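Kallikrein-10 (Homo sapiens, PDB 5LPE) is a secreted, zymogen-like kallikrein-related serine peptidase that is inhibited by zinc and has a tumour-suppressor role in breast and prostate cancer. Local coordinates at residues K48-R53 against D95-K100. Numbering follows the deposited sequence.
With ZN (zinc ion), chain F.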
loop_
_atom_site.group_PDB
_atom_site.type_symbol
_atom_site.label_atom_id
_atom_site.label_comp_id
_atom_site.label_asym_id
_atom_site.label_seq_id
_atom_site.Cartn_x
_atom_site.Cartn_y
_atom_site.Cartn_z
ATOM N N LYS A 48 13.139 4.607 -9.494
ATOM C CA LYS A 48 12.743 5.814 -10.235
ATOM C C LYS A 48 13.406 5.868 -11.608
ATOM O O LYS A 48 14.453 5.259 -11.812
ATOM C CB LYS A 48 13.085 7.078 -9.427
ATOM C CG LYS A 48 11.880 7.752 -8.793
ATOM C CD LYS A 48 12.290 8.695 -7.679
ATOM C CE LYS A 48 12.179 8.022 -6.316
ATOM N NZ LYS A 48 12.665 8.875 -5.190
ATOM N N PRO A 49 12.814 6.599 -12.564
ATOM C CA PRO A 49 11.542 7.333 -12.568
ATOM C C PRO A 49 10.325 6.433 -12.688
ATOM O O PRO A 49 10.452 5.318 -13.205
ATOM C CB PRO A 49 11.659 8.220 -13.805
ATOM C CG PRO A 49 12.681 7.556 -14.657
ATOM C CD PRO A 49 13.647 6.941 -13.728
ATOM N N LEU A 50 9.165 6.931 -12.248
ATOM C CA LEU A 50 7.932 6.157 -12.218
ATOM C C LEU A 50 6.805 6.905 -12.914
ATOM O O LEU A 50 6.872 8.118 -13.134
ATOM C CB LEU A 50 7.506 5.840 -10.780
ATOM C CG LEU A 50 8.332 4.829 -9.996
ATOM C CD1 LEU A 50 7.653 4.519 -8.676
ATOM C CD2 LEU A 50 8.539 3.566 -10.811
ATOM N N TRP A 51 5.751 6.162 -13.251
ATOM C CA TRP A 51 4.518 6.770 -13.718
ATOM C C TRP A 51 3.337 5.923 -13.257
ATOM O O TRP A 51 3.443 4.703 -13.123
ATOM C CB TRP A 51 4.518 6.961 -15.242
ATOM C CG TRP A 51 4.739 5.730 -16.072
ATOM C CD1 TRP A 51 5.941 5.163 -16.396
ATOM C CD2 TRP A 51 3.729 4.933 -16.724
ATOM N NE1 TRP A 51 5.739 4.051 -17.190
ATOM C CE2 TRP A 51 4.394 3.894 -17.412
ATOM C CE3 TRP A 51 2.332 4.993 -16.786
ATOM C CZ2 TRP A 51 3.708 2.919 -18.146
ATOM C CZ3 TRP A 51 1.653 4.017 -17.525
ATOM C CH2 TRP A 51 2.345 2.996 -18.189
ATOM N N ALA A 52 2.206 6.589 -13.031
ATOM C CA ALA A 52 1.101 6.057 -12.244
ATOM C C ALA A 52 -0.153 5.922 -13.094
ATOM O O ALA A 52 -0.651 6.918 -13.634
ATOM C CB ALA A 52 0.818 6.960 -11.042
ATOM N N ARG A 53 -0.676 4.697 -13.185
ATOM C CA ARG A 53 -1.996 4.439 -13.748
ATOM C C ARG A 53 -2.999 4.371 -12.604
ATOM O O ARG A 53 -2.882 3.514 -11.726
ATOM C CB ARG A 53 -2.021 3.140 -14.550
ATOM C CG ARG A 53 -3.224 3.069 -15.487
ATOM C CD ARG A 53 -3.313 1.779 -16.291
ATOM N NE ARG A 53 -4.536 1.053 -15.962
ATOM C CZ ARG A 53 -4.589 0.019 -15.126
ATOM N NH1 ARG A 53 -5.752 -0.577 -14.875
ATOM N NH2 ARG A 53 -3.477 -0.423 -14.545
ATOM N N ASP A 95 9.914 2.553 5.172
ATOM C CA ASP A 95 9.880 2.659 3.715
ATOM C C ASP A 95 8.499 3.164 3.334
ATOM O O ASP A 95 7.534 2.407 3.239
ATOM C CB ASP A 95 10.253 1.360 2.997
ATOM C CG ASP A 95 9.451 0.168 3.440
ATOM O OD1 ASP A 95 8.797 0.246 4.505
ATOM O OD2 ASP A 95 9.505 -0.861 2.719
ATOM N N LEU A 96 8.473 4.452 3.018
ATOM C CA LEU A 96 7.326 5.241 2.616
ATOM C C LEU A 96 7.858 6.245 1.616
ATOM O O LEU A 96 8.937 6.804 1.809
ATOM C CB LEU A 96 6.699 5.977 3.799
ATOM C CG LEU A 96 5.279 5.580 4.162
ATOM C CD1 LEU A 96 5.205 4.086 4.307
ATOM C CD2 LEU A 96 4.886 6.293 5.436
ATOM N N MET A 97 7.118 6.462 0.547
ATOM C CA MET A 97 7.547 7.419 -0.458
ATOM C C MET A 97 6.289 8.084 -0.989
ATOM O O MET A 97 5.284 7.408 -1.248
ATOM C CB MET A 97 8.338 6.713 -1.565
ATOM C CG MET A 97 8.843 7.591 -2.661
ATOM S SD MET A 97 9.734 6.676 -3.958
ATOM C CE MET A 97 8.555 5.423 -4.422
ATOM N N LEU A 98 6.328 9.405 -1.109
ATOM C CA LEU A 98 5.215 10.150 -1.666
ATOM C C LEU A 98 5.569 10.521 -3.098
ATOM O O LEU A 98 6.624 11.118 -3.352
ATOM C CB LEU A 98 4.873 11.371 -0.805
ATOM C CG LEU A 98 4.010 10.920 0.383
ATOM C CD1 LEU A 98 4.009 11.896 1.531
ATOM C CD2 LEU A 98 2.580 10.633 -0.084
ATOM N N LEU A 99 4.718 10.106 -4.030
ATOM C CA LEU A 99 4.870 10.403 -5.446
ATOM C C LEU A 99 3.925 11.536 -5.817
ATOM O O LEU A 99 2.714 11.441 -5.582
ATOM C CB LEU A 99 4.576 9.163 -6.289
ATOM C CG LEU A 99 5.648 8.079 -6.182
ATOM C CD1 LEU A 99 5.681 7.233 -7.425
ATOM C CD2 LEU A 99 7.024 8.673 -5.930
ATOM N N LYS A 100 4.466 12.600 -6.394
ATOM C CA LYS A 100 3.616 13.677 -6.872
ATOM C C LYS A 100 3.255 13.448 -8.336
ATOM O O LYS A 100 4.130 13.187 -9.162
ATOM C CB LYS A 100 4.289 15.031 -6.696
ATOM C CG LYS A 100 3.293 16.173 -6.852
ATOM C CD LYS A 100 3.931 17.366 -7.505
ATOM C CE LYS A 100 3.288 18.643 -7.019
ATOM N NZ LYS A 100 1.824 18.513 -7.024
HETATM ZN ZN ZN F . 10.680 -2.054 1.519
#
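L50 and L99 meet inside the N-terminal beta-barrel of this trypsin-like fold, whose two six-stranded barrels hold the active-site residues between them. Strands 51-54 and 97-101 are not paired: strand 66-75 runs between them in the sheet, and no hydrogen bond joins segments 48-53 and 95-100. The nearest CA atoms, those of L50 and L99, stand 8.6 Å apart, a separation bridged by side chains alone.

Apolar packing is centred on methyl groups. CD1 of L50 lies 3.6 Å from CD1 of L99, with the two side chains roughly perpendicular, and the same L50 methyl reaches CE of M97 at 4.4 Å. L50, M97 and L99 are all buried, and L21 and T70, from strands 18-23 and 66-75, also touch L99, which places this packing in the barrel interior.

A second kind of contact is aliphatic against sulfur. The chains of K48 and M97 run antiparallel alongside one another, with CE of K48 3.7 Å from SD of M97. M97 extends with CG anti to the backbone N (chi1 -180°) and bends only at chi3 (54°), turning its terminal methyl toward L50. The ammonium of K48 hydrogen-bonds to S73 OG.

Metal coordination lies at the start of segment 95-100. D95, probably the charge-relay aspartate, shares the zinc ion with H44 and D92; its OD2, also hydrogen-bonded to S202 OG, binds the metal at 2.1 Å.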